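Local coordinates for protein sulfoquinovosidase (Escherichia coli, PDB 5AEG) that hydrolyses sulfoquinovosyl diacylglycerides and simpler alpha-sulfoquinovosides, releasing sulfoquinovose for use as a source of carbon and sulfur, at residues 276-290 with 322-334. Residues are numbered along the deposited sequence; the frame is centred on the assembly and turned at random.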
loop_
_atom_site.group_PDB
_atom_site.type_symbol
_atom_site.label_atom_id
_atom_site.label_comp_id
_atom_site.label_asym_id
_atom_site.label_seq_id
_atom_site.Cartn_x
_atom_site.Cartn_y
_atom_site.Cartn_z
ATOM N N ARG A 276 -12.971 -17.224 -22.096
ATOM C CA ARG A 276 -14.424 -17.371 -21.859
ATOM C C ARG A 276 -14.903 -18.714 -22.423
ATOM O O ARG A 276 -15.705 -19.396 -21.747
ATOM C CB ARG A 276 -15.208 -16.267 -22.490
ATOM C CG ARG A 276 -15.403 -15.055 -21.630
ATOM C CD ARG A 276 -16.394 -14.122 -22.253
ATOM N NE ARG A 276 -16.250 -13.971 -23.754
ATOM C CZ ARG A 276 -16.765 -12.956 -24.458
ATOM N NH1 ARG A 276 -17.491 -12.021 -23.850
ATOM N NH2 ARG A 276 -16.554 -12.862 -25.776
ATOM N N ASN A 277 -14.418 -19.122 -23.602
ATOM C CA ASN A 277 -14.894 -20.366 -24.205
ATOM C C ASN A 277 -14.370 -21.615 -23.559
ATOM O O ASN A 277 -14.926 -22.654 -23.770
ATOM C CB ASN A 277 -14.601 -20.446 -25.722
ATOM C CG ASN A 277 -15.288 -19.375 -26.516
ATOM O OD1 ASN A 277 -16.221 -18.699 -26.084
ATOM N ND2 ASN A 277 -14.792 -19.176 -27.687
ATOM N N ALA A 278 -13.306 -21.520 -22.778
ATOM C CA ALA A 278 -12.813 -22.591 -21.951
ATOM C C ALA A 278 -13.423 -22.583 -20.582
ATOM O O ALA A 278 -13.033 -23.368 -19.770
ATOM C CB ALA A 278 -11.299 -22.508 -21.820
ATOM N N GLY A 279 -14.377 -21.745 -20.269
ATOM C CA GLY A 279 -15.013 -21.844 -18.915
ATOM C C GLY A 279 -14.420 -20.869 -17.878
ATOM O O GLY A 279 -14.810 -20.885 -16.713
ATOM N N VAL A 280 -13.528 -19.961 -18.291
ATOM C CA VAL A 280 -12.965 -18.965 -17.327
ATOM C C VAL A 280 -13.996 -17.871 -17.080
ATOM O O VAL A 280 -14.573 -17.349 -17.994
ATOM C CB VAL A 280 -11.611 -18.382 -17.804
ATOM C CG1 VAL A 280 -11.015 -17.440 -16.741
ATOM C CG2 VAL A 280 -10.625 -19.511 -18.111
ATOM N N LYS A 281 -14.189 -17.506 -15.810
ATOM C CA LYS A 281 -15.016 -16.378 -15.457
ATOM C C LYS A 281 -14.156 -15.125 -15.602
ATOM O O LYS A 281 -13.189 -14.951 -14.801
ATOM C CB LYS A 281 -15.545 -16.461 -14.020
ATOM C CG LYS A 281 -16.230 -17.772 -13.625
ATOM C CD LYS A 281 -17.314 -18.124 -14.610
ATOM C CE LYS A 281 -18.236 -19.204 -14.025
ATOM N NZ LYS A 281 -17.567 -20.512 -14.197
ATOM N N VAL A 282 -14.547 -14.281 -16.537
ATOM C CA VAL A 282 -13.770 -13.092 -16.923
ATOM C C VAL A 282 -14.662 -11.907 -16.725
ATOM O O VAL A 282 -15.741 -11.834 -17.331
ATOM C CB VAL A 282 -13.293 -13.134 -18.383
ATOM C CG1 VAL A 282 -12.460 -11.888 -18.715
ATOM C CG2 VAL A 282 -12.420 -14.315 -18.662
ATOM N N ASN A 283 -14.248 -10.969 -15.887
ATOM C CA ASN A 283 -15.050 -9.770 -15.641
ATOM C C ASN A 283 -14.530 -8.527 -16.349
ATOM O O ASN A 283 -15.117 -7.401 -16.244
ATOM C CB ASN A 283 -15.180 -9.509 -14.153
ATOM C CG ASN A 283 -13.903 -8.961 -13.502
ATOM O OD1 ASN A 283 -12.809 -9.042 -14.052
ATOM N ND2 ASN A 283 -14.067 -8.395 -12.325
ATOM N N GLY A 284 -13.384 -8.681 -17.005
ATOM C CA GLY A 284 -12.690 -7.481 -17.502
ATOM C C GLY A 284 -11.458 -7.736 -18.309
ATOM O O GLY A 284 -10.837 -8.790 -18.215
ATOM N N ILE A 285 -11.083 -6.704 -19.029
ATOM C CA ILE A 285 -9.841 -6.562 -19.726
ATOM C C ILE A 285 -9.152 -5.260 -19.283
ATOM O O ILE A 285 -9.742 -4.178 -19.349
ATOM C CB ILE A 285 -10.151 -6.433 -21.237
ATOM C CG1 ILE A 285 -10.770 -7.774 -21.732
ATOM C CG2 ILE A 285 -8.874 -6.135 -22.022
ATOM C CD1 ILE A 285 -11.191 -7.698 -23.162
ATOM N N TRP A 286 -7.926 -5.378 -18.888
ATOM C CA TRP A 286 -7.124 -4.236 -18.396
ATOM C C TRP A 286 -5.950 -4.139 -19.406
ATOM O O TRP A 286 -5.125 -5.042 -19.515
ATOM C CB TRP A 286 -6.561 -4.540 -16.993
ATOM C CG TRP A 286 -5.515 -3.511 -16.638
ATOM C CD1 TRP A 286 -5.674 -2.171 -16.646
ATOM C CD2 TRP A 286 -4.138 -3.758 -16.381
ATOM N NE1 TRP A 286 -4.483 -1.539 -16.347
ATOM C CE2 TRP A 286 -3.517 -2.504 -16.170
ATOM C CE3 TRP A 286 -3.397 -4.901 -16.209
ATOM C CZ2 TRP A 286 -2.138 -2.385 -15.932
ATOM C CZ3 TRP A 286 -2.028 -4.772 -15.885
ATOM C CH2 TRP A 286 -1.426 -3.532 -15.800
ATOM N N ALA A 287 -5.981 -3.089 -20.213
ATOM C CA ALA A 287 -5.034 -2.886 -21.313
ATOM C C ALA A 287 -4.304 -1.573 -21.057
ATOM O O ALA A 287 -4.792 -0.459 -21.404
ATOM C CB ALA A 287 -5.795 -2.808 -22.662
ATOM N N GLN A 288 -3.150 -1.666 -20.435
ATOM C CA GLN A 288 -2.430 -0.432 -20.093
ATOM C C GLN A 288 -1.876 0.363 -21.328
ATOM O O GLN A 288 -1.561 1.570 -21.167
ATOM C CB GLN A 288 -1.343 -0.690 -19.084
ATOM C CG GLN A 288 -0.216 -1.606 -19.548
ATOM C CD GLN A 288 0.930 -1.677 -18.541
ATOM O OE1 GLN A 288 0.927 -0.990 -17.504
ATOM N NE2 GLN A 288 1.989 -2.411 -18.934
ATOM N N ASP A 289 -1.751 -0.315 -22.474
ATOM C CA ASP A 289 -1.339 0.353 -23.746
ATOM C C ASP A 289 -2.472 0.975 -24.565
ATOM O O ASP A 289 -2.216 1.305 -25.730
ATOM C CB ASP A 289 -0.426 -0.593 -24.635
ATOM C CG ASP A 289 -1.118 -1.798 -25.116
ATOM O OD1 ASP A 289 -2.082 -2.213 -24.433
ATOM O OD2 ASP A 289 -0.769 -2.333 -26.199
ATOM N N TRP A 290 -3.623 1.255 -23.924
ATOM C CA TRP A 290 -4.745 1.932 -24.487
ATOM C C TRP A 290 -4.415 3.287 -25.142
ATOM O O TRP A 290 -5.113 3.713 -26.070
ATOM C CB TRP A 290 -5.845 2.106 -23.475
ATOM C CG TRP A 290 -5.564 3.196 -22.500
ATOM C CD1 TRP A 290 -4.543 3.224 -21.596
ATOM C CD2 TRP A 290 -6.231 4.454 -22.393
ATOM N NE1 TRP A 290 -4.564 4.410 -20.922
ATOM C CE2 TRP A 290 -5.565 5.194 -21.408
ATOM C CE3 TRP A 290 -7.313 5.037 -23.054
ATOM C CZ2 TRP A 290 -5.981 6.506 -21.010
ATOM C CZ3 TRP A 290 -7.752 6.332 -22.651
ATOM C CH2 TRP A 290 -7.053 7.041 -21.640
ATOM N N GLN A 322 -19.795 -3.229 -26.643
ATOM C CA GLN A 322 -20.055 -4.614 -26.898
ATOM C C GLN A 322 -19.601 -5.495 -25.698
ATOM O O GLN A 322 -20.328 -6.385 -25.188
ATOM C CB GLN A 322 -19.359 -4.991 -28.196
ATOM C CG GLN A 322 -19.385 -6.479 -28.538
ATOM C CD GLN A 322 -18.640 -6.818 -29.834
ATOM O OE1 GLN A 322 -18.717 -6.048 -30.813
ATOM N NE2 GLN A 322 -17.908 -7.984 -29.854
ATOM N N TRP A 323 -18.393 -5.218 -25.207
ATOM C CA TRP A 323 -17.907 -6.014 -24.060
ATOM C C TRP A 323 -18.798 -5.821 -22.843
ATOM O O TRP A 323 -19.134 -6.797 -22.133
ATOM C CB TRP A 323 -16.390 -5.656 -23.750
ATOM C CG TRP A 323 -15.386 -6.188 -24.758
ATOM C CD1 TRP A 323 -15.512 -7.248 -25.552
ATOM C CD2 TRP A 323 -14.079 -5.634 -25.037
ATOM N NE1 TRP A 323 -14.373 -7.434 -26.306
ATOM C CE2 TRP A 323 -13.493 -6.435 -26.023
ATOM C CE3 TRP A 323 -13.370 -4.531 -24.549
ATOM C CZ2 TRP A 323 -12.207 -6.222 -26.488
ATOM C CZ3 TRP A 323 -12.088 -4.288 -25.071
ATOM C CH2 TRP A 323 -11.538 -5.129 -26.023
ATOM N N ASN A 324 -19.201 -4.582 -22.593
ATOM C CA ASN A 324 -20.048 -4.295 -21.444
ATOM C C ASN A 324 -21.361 -5.098 -21.569
ATOM O O ASN A 324 -21.784 -5.771 -20.630
ATOM C CB ASN A 324 -20.344 -2.824 -21.328
ATOM C CG ASN A 324 -19.172 -2.007 -20.925
ATOM O OD1 ASN A 324 -18.019 -2.480 -20.557
ATOM N ND2 ASN A 324 -19.415 -0.767 -20.959
ATOM N N GLN A 325 -21.951 -5.113 -22.761
ATOM C CA GLN A 325 -23.123 -6.013 -23.012
ATOM C C GLN A 325 -22.947 -7.433 -22.662
ATOM O O GLN A 325 -23.927 -8.069 -22.289
ATOM C CB GLN A 325 -23.614 -5.940 -24.458
ATOM C CG GLN A 325 -24.491 -4.693 -24.653
ATOM C CD GLN A 325 -24.595 -4.273 -26.127
ATOM O OE1 GLN A 325 -24.477 -5.111 -27.029
ATOM N NE2 GLN A 325 -24.840 -2.978 -26.377
ATOM N N GLU A 326 -21.729 -7.953 -22.779
ATOM C CA GLU A 326 -21.405 -9.333 -22.419
ATOM C C GLU A 326 -20.853 -9.490 -20.981
ATOM O O GLU A 326 -20.264 -10.530 -20.652
ATOM C CB GLU A 326 -20.344 -9.825 -23.393
ATOM C CG GLU A 326 -20.784 -9.779 -24.850
ATOM C CD GLU A 326 -19.642 -10.041 -25.819
ATOM O OE1 GLU A 326 -18.421 -10.054 -25.419
ATOM O OE2 GLU A 326 -19.977 -10.171 -27.017
ATOM N N GLY A 327 -20.956 -8.477 -20.145
ATOM C CA GLY A 327 -20.440 -8.596 -18.757
ATOM C C GLY A 327 -18.909 -8.411 -18.583
ATOM O O GLY A 327 -18.319 -8.963 -17.665
ATOM N N VAL A 328 -18.275 -7.609 -19.454
ATOM C CA VAL A 328 -16.809 -7.380 -19.452
ATOM C C VAL A 328 -16.602 -5.890 -19.431
ATOM O O VAL A 328 -17.039 -5.123 -20.326
ATOM C CB VAL A 328 -16.134 -8.018 -20.670
ATOM C CG1 VAL A 328 -14.642 -7.792 -20.736
ATOM C CG2 VAL A 328 -16.435 -9.502 -20.716
ATOM N N GLN A 329 -15.908 -5.470 -18.391
ATOM C CA GLN A 329 -15.480 -4.066 -18.236
ATOM C C GLN A 329 -14.122 -3.834 -18.889
ATOM O O GLN A 329 -13.333 -4.793 -19.085
ATOM C CB GLN A 329 -15.389 -3.760 -16.748
ATOM C CG GLN A 329 -16.734 -3.698 -16.034
ATOM C CD GLN A 329 -17.552 -2.469 -16.453
ATOM O OE1 GLN A 329 -17.033 -1.422 -16.695
ATOM N NE2 GLN A 329 -18.805 -2.653 -16.629
ATOM N N PHE A 330 -13.843 -2.579 -19.259
ATOM C CA PHE A 330 -12.558 -2.226 -19.836
ATOM C C PHE A 330 -11.851 -1.315 -18.864
ATOM O O PHE A 330 -12.427 -0.300 -18.385
ATOM C CB PHE A 330 -12.679 -1.459 -21.190
ATOM C CG PHE A 330 -11.359 -1.146 -21.788
ATOM C CD1 PHE A 330 -10.609 -2.151 -22.363
ATOM C CD2 PHE A 330 -10.826 0.114 -21.701
ATOM C CE1 PHE A 330 -9.356 -1.872 -22.887
ATOM C CE2 PHE A 330 -9.563 0.386 -22.222
ATOM C CZ PHE A 330 -8.839 -0.604 -22.788
ATOM N N LEU A 331 -10.617 -1.662 -18.579
ATOM C CA LEU A 331 -9.804 -0.872 -17.639
ATOM C C LEU A 331 -8.527 -0.367 -18.279
ATOM O O LEU A 331 -7.864 -1.073 -19.056
ATOM C CB LEU A 331 -9.470 -1.680 -16.375
ATOM C CG LEU A 331 -10.581 -2.113 -15.442
ATOM C CD1 LEU A 331 -11.241 -3.384 -15.915
ATOM C CD2 LEU A 331 -10.058 -2.346 -14.017
ATOM N N ALA A 332 -8.127 0.830 -17.924
ATOM C CA ALA A 332 -6.990 1.505 -18.582
ATOM C C ALA A 332 -5.900 1.883 -17.608
ATOM O O ALA A 332 -5.708 1.179 -16.654
ATOM C CB ALA A 332 -7.525 2.684 -19.407
ATOM N N TYR A 333 -5.126 2.932 -17.870
ATOM C CA TYR A 333 -3.942 3.266 -17.112
ATOM C C TYR A 333 -3.739 4.780 -17.192
ATOM O O TYR A 333 -3.884 5.382 -18.300
ATOM C CB TYR A 333 -2.711 2.552 -17.704
ATOM C CG TYR A 333 -1.398 2.899 -17.093
ATOM C CD1 TYR A 333 -0.721 4.106 -17.426
ATOM C CD2 TYR A 333 -0.756 2.053 -16.223
ATOM C CE1 TYR A 333 0.479 4.431 -16.816
ATOM C CE2 TYR A 333 0.464 2.378 -15.626
ATOM C CZ TYR A 333 1.070 3.583 -15.922
ATOM O OH TYR A 333 2.244 3.910 -15.381
ATOM N N ILE A 334 -3.295 5.349 -16.068
ATOM C CA ILE A 334 -2.904 6.745 -15.980
ATOM C C ILE A 334 -1.866 6.909 -14.860
ATOM O O ILE A 334 -1.837 6.111 -13.885
ATOM C CB ILE A 334 -4.132 7.685 -15.810
ATOM C CG1 ILE A 334 -3.648 9.153 -15.875
ATOM C CG2 ILE A 334 -4.907 7.500 -14.518
ATOM C CD1 ILE A 334 -4.796 10.102 -16.098
HETATM O O HOH W 1 -17.053 -10.010 -27.464
HETATM O O HOH W 2 -17.895 -7.287 -15.478
#
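Arg276, in the last turn of helix 265-277, reaches Glu326, just past the end of helix 316-325: NH1 lies 2.7 Å from Glu326 OE1 in a salt bridge. The oxygen sits in the guanidinium plane, whereas the nitrogen comes from above the carboxylate plane; Asp273 takes the arginine's NH2. Further along, Asn283 O receives Gln329 N. Glycine suits position 284, where a CB would press on Leu331 CD1. Ile285 bonds through both backbone groups, N to Gln329 O and O to Leu331 N (2.8 Å), while its long branch, with CG1 anti to the carbonyl carbon (chi1 -65°), carries CD1 over the six-membered ring of Trp323, 3.7 Å from the centroid, a CH-pi contact. Strands 282-286 and 329-334 are thus parallel neighbours in the TIM barrel of this family 31 glycosidase, and the two helices pack outside them. On the other face of the sheet from Ile285, Trp286 directs NE1 to Ala332 O (3.0 Å), which lies in the indole plane, and the same side chain adjoins the substrate-binding His537. Ala287 is small enough to let CB rest against Phe330 CE1 (3.7 Å). Beyond it, substrate-binding Gln288 lies alongside Tyr333, whose hydroxyl bonds the nucleophile Asp405. At Trp290, Ala332 CB stands 3.5 Å from the five-ring centroid, and NE1 meets a lone pair of Tyr333 O at 2.9 Å. A leucine here would probably leave that carbonyl without its indole donor and Ala332 without the flat surface against which its methyl rests.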